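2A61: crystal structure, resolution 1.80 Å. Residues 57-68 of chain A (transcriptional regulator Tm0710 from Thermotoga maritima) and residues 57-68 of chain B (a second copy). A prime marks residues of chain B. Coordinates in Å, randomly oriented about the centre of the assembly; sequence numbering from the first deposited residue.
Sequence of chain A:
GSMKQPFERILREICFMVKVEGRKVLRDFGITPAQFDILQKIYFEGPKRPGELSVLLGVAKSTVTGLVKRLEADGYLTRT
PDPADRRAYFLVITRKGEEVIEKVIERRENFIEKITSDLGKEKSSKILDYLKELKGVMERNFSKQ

Chain A 57-68: LGVAKSTVTGLV
Chain B, residues 57-68: LGVAKSTVTGLV

Where two copies of one chain meet about a near-twofold axis, a residue lying close to that axis meets its own counterpart, and the contacts around it come in pairs. The two stretches of the transcriptional regulator Tm0710 illustrate the principle. Each begins with the end of one helix at Leu57, breaks at Gly58, whose positive phi (76°, and 83° in Gly58′) suits glycine, and passes through Val59 in an extended conformation (-123/155; -133/168 in Val59′). Ala60 is the N-cap of the next helix, which runs from Lys61 through Val68 and beyond. Its first turn is closed by Val64 N to Ala60 O, 3.2 Å, and the next by Leu67 N to Thr63 O, 3.0 Å; the second copy repeats both bonds.

Thr63 sets the register: its CA lies 6.7 Å from the CA of Thr63′, the nearest such pair. In both threonines the CA-to-CB bond points toward the other stretch, with chi1 m (-57° and -58°), a setting that brings Thr63 OG1 within 3.2 Å of Thr63′ OG1. This is the sole hydrogen bond across the contact, and either hydroxyl could be the donor. The methyls pack against each other as well, Thr63 CG2 to Thr63′ CG2 at 3.9 Å, and against the valines: Thr63′ CG2 meets Val59 CG1 at 3.8 Å, and Thr63 CG2 meets Val59′ CG1 at a looser 4.2 Å; both valines are m, their CA-to-CB bonds likewise toward the other stretch.

Leu67, one helical turn after Thr63, extends the packing with an m,t rotamer in each copy. Leu67′ CD2 reaches Gly58 O at 3.6 Å, and Leu67 CD2 reaches Gly58′ O at 3.8 Å, so methyls rest on the carbonyls of the turn. Symmetry is approximate: Leu67′ CD1 also approaches Val59 CG1 at 4.3 Å, whereas the reciprocal pair has no contact within 4.5 Å. Altogether 244 Å² is buried, a small patch in which methyl contacts accompany one hydroxyl pair.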

# COMPACT_ATOMS: atom_id res chain seq x y z
N LEU A 57 -8.87 7.53 0.45
CA LEU A 57 -9.18 6.41 -0.44
C LEU A 57 -9.23 6.82 -1.89
O LEU A 57 -8.90 6.02 -2.78
CB LEU A 57 -10.51 5.75 -0.07
CG LEU A 57 -10.56 5.01 1.24
CD1 LEU A 57 -12.01 4.65 1.63
CD2 LEU A 57 -9.68 3.82 1.23
N GLY A 58 -9.62 8.07 -2.12
CA GLY A 58 -9.91 8.54 -3.49
C GLY A 58 -11.23 8.07 -4.04
O GLY A 58 -11.37 7.82 -5.26
N VAL A 59 -12.22 7.94 -3.14
CA VAL A 59 -13.59 7.57 -3.52
C VAL A 59 -14.60 8.63 -3.04
O VAL A 59 -14.34 9.35 -2.06
CB VAL A 59 -14.03 6.14 -3.02
CG1 VAL A 59 -13.22 4.99 -3.75
CG2 VAL A 59 -13.99 6.01 -1.47
N ALA A 60 -15.74 8.71 -3.71
CA ALA A 60 -16.85 9.58 -3.32
C ALA A 60 -17.30 9.38 -1.86
O ALA A 60 -17.09 8.32 -1.24
CB ALA A 60 -18.03 9.39 -4.28
N LYS A 61 -17.96 10.41 -1.33
CA LYS A 61 -18.42 10.39 0.06
C LYS A 61 -19.44 9.26 0.27
O LYS A 61 -19.45 8.64 1.34
CB LYS A 61 -19.05 11.74 0.45
CG LYS A 61 -18.09 12.92 0.27
CD LYS A 61 -17.18 13.19 1.47
CE LYS A 61 -16.13 14.22 1.08
NZ LYS A 61 -16.76 15.43 0.44
N SER A 62 -20.29 9.00 -0.73
CA SER A 62 -21.26 7.90 -0.69
C SER A 62 -20.61 6.55 -0.45
O SER A 62 -21.14 5.74 0.30
CB SER A 62 -22.14 7.81 -1.95
OG SER A 62 -21.38 7.87 -3.16
N THR A 63 -19.48 6.31 -1.11
CA THR A 63 -18.75 5.06 -0.92
C THR A 63 -18.22 4.96 0.52
O THR A 63 -18.40 3.94 1.21
CB THR A 63 -17.57 4.97 -1.91
OG1 THR A 63 -18.03 5.10 -3.25
CG2 THR A 63 -16.83 3.64 -1.75
N VAL A 64 -17.57 6.03 0.98
CA VAL A 64 -17.06 6.10 2.34
C VAL A 64 -18.19 5.79 3.33
O VAL A 64 -18.03 5.01 4.23
CB VAL A 64 -16.49 7.50 2.64
CG1 VAL A 64 -16.11 7.59 4.11
CG2 VAL A 64 -15.33 7.80 1.70
N THR A 65 -19.34 6.42 3.16
CA THR A 65 -20.49 6.21 4.03
C THR A 65 -20.83 4.76 4.11
O THR A 65 -21.03 4.27 5.19
CB THR A 65 -21.76 7.00 3.59
OG1 THR A 65 -21.45 8.38 3.52
CG2 THR A 65 -22.89 6.80 4.60
N GLY A 66 -20.89 4.07 2.97
CA GLY A 66 -21.18 2.61 2.99
C GLY A 66 -20.16 1.76 3.73
O GLY A 66 -20.52 0.85 4.52
N LEU A 67 -18.87 2.05 3.49
CA LEU A 67 -17.79 1.37 4.17
C LEU A 67 -17.78 1.58 5.69
O LEU A 67 -17.57 0.64 6.42
CB LEU A 67 -16.40 1.79 3.58
CG LEU A 67 -16.17 1.59 2.06
CD1 LEU A 67 -14.95 2.37 1.58
CD2 LEU A 67 -16.01 0.07 1.74
N VAL A 68 -17.93 2.83 6.13
CA VAL A 68 -17.88 3.23 7.55
C VAL A 68 -19.11 2.68 8.31
O VAL A 68 -19.00 2.20 9.42
CB VAL A 68 -17.77 4.75 7.65
CG1 VAL A 68 -18.09 5.25 9.06
CG2 VAL A 68 -16.33 5.21 7.17
N LEU B 57 -10.01 -3.48 -4.77
CA LEU B 57 -10.32 -2.28 -3.96
C LEU B 57 -11.17 -2.56 -2.72
O LEU B 57 -11.02 -1.86 -1.69
CB LEU B 57 -10.93 -1.17 -4.84
CG LEU B 57 -10.13 -0.56 -6.00
CD1 LEU B 57 -11.01 0.32 -6.86
CD2 LEU B 57 -8.94 0.26 -5.54
N GLY B 58 -12.04 -3.58 -2.80
CA GLY B 58 -12.91 -3.97 -1.68
C GLY B 58 -14.15 -3.09 -1.65
O GLY B 58 -14.55 -2.60 -0.59
N VAL B 59 -14.67 -2.79 -2.85
CA VAL B 59 -15.81 -1.86 -2.99
C VAL B 59 -16.84 -2.48 -3.92
O VAL B 59 -16.57 -3.49 -4.60
CB VAL B 59 -15.37 -0.47 -3.56
CG1 VAL B 59 -14.45 0.23 -2.58
CG2 VAL B 59 -14.66 -0.62 -4.97
N ALA B 60 -18.01 -1.88 -3.95
CA ALA B 60 -19.09 -2.36 -4.80
C ALA B 60 -18.78 -2.03 -6.25
O ALA B 60 -18.03 -1.11 -6.55
CB ALA B 60 -20.38 -1.71 -4.38
N LYS B 61 -19.36 -2.78 -7.17
CA LYS B 61 -19.21 -2.55 -8.60
C LYS B 61 -19.53 -1.11 -8.94
O LYS B 61 -18.82 -0.53 -9.76
CB LYS B 61 -20.12 -3.52 -9.39
CG LYS B 61 -19.92 -3.43 -10.88
CD LYS B 61 -20.81 -4.45 -11.63
CE LYS B 61 -20.82 -4.18 -13.12
NZ LYS B 61 -19.56 -4.50 -13.76
N SER B 62 -20.58 -0.53 -8.32
CA SER B 62 -20.98 0.85 -8.58
C SER B 62 -19.85 1.86 -8.36
O SER B 62 -19.72 2.82 -9.13
CB SER B 62 -22.19 1.29 -7.76
OG SER B 62 -21.95 1.14 -6.38
N THR B 63 -19.06 1.64 -7.30
CA THR B 63 -17.84 2.44 -7.07
C THR B 63 -16.81 2.22 -8.17
O THR B 63 -16.25 3.19 -8.70
CB THR B 63 -17.18 2.07 -5.75
OG1 THR B 63 -18.14 2.28 -4.70
CG2 THR B 63 -15.91 2.95 -5.51
N VAL B 64 -16.56 0.97 -8.53
CA VAL B 64 -15.59 0.70 -9.62
C VAL B 64 -16.03 1.36 -10.93
O VAL B 64 -15.24 2.02 -11.63
CB VAL B 64 -15.37 -0.81 -9.81
CG1 VAL B 64 -14.45 -1.12 -11.00
CG2 VAL B 64 -14.83 -1.46 -8.50
N THR B 65 -17.31 1.20 -11.26
CA THR B 65 -17.87 1.80 -12.44
C THR B 65 -17.63 3.30 -12.53
O THR B 65 -17.23 3.80 -13.59
CB THR B 65 -19.37 1.50 -12.55
OG1 THR B 65 -19.54 0.08 -12.59
CG2 THR B 65 -19.97 2.14 -13.84
N GLY B 66 -17.88 4.02 -11.43
CA GLY B 66 -17.60 5.49 -11.34
C GLY B 66 -16.13 5.82 -11.57
O GLY B 66 -15.82 6.72 -12.35
N LEU B 67 -15.24 5.09 -10.89
CA LEU B 67 -13.75 5.27 -11.02
C LEU B 67 -13.23 5.00 -12.42
O LEU B 67 -12.38 5.75 -12.95
CB LEU B 67 -13.00 4.38 -10.02
CG LEU B 67 -13.22 4.64 -8.50
CD1 LEU B 67 -12.59 3.49 -7.71
CD2 LEU B 67 -12.66 5.99 -8.08
N VAL B 68 -13.76 3.94 -13.04
CA VAL B 68 -13.36 3.53 -14.36
C VAL B 68 -13.89 4.47 -15.45
O VAL B 68 -13.17 4.83 -16.38
CB VAL B 68 -13.80 2.06 -14.66
CG1 VAL B 68 -13.84 1.78 -16.19
CG2 VAL B 68 -12.89 1.07 -13.93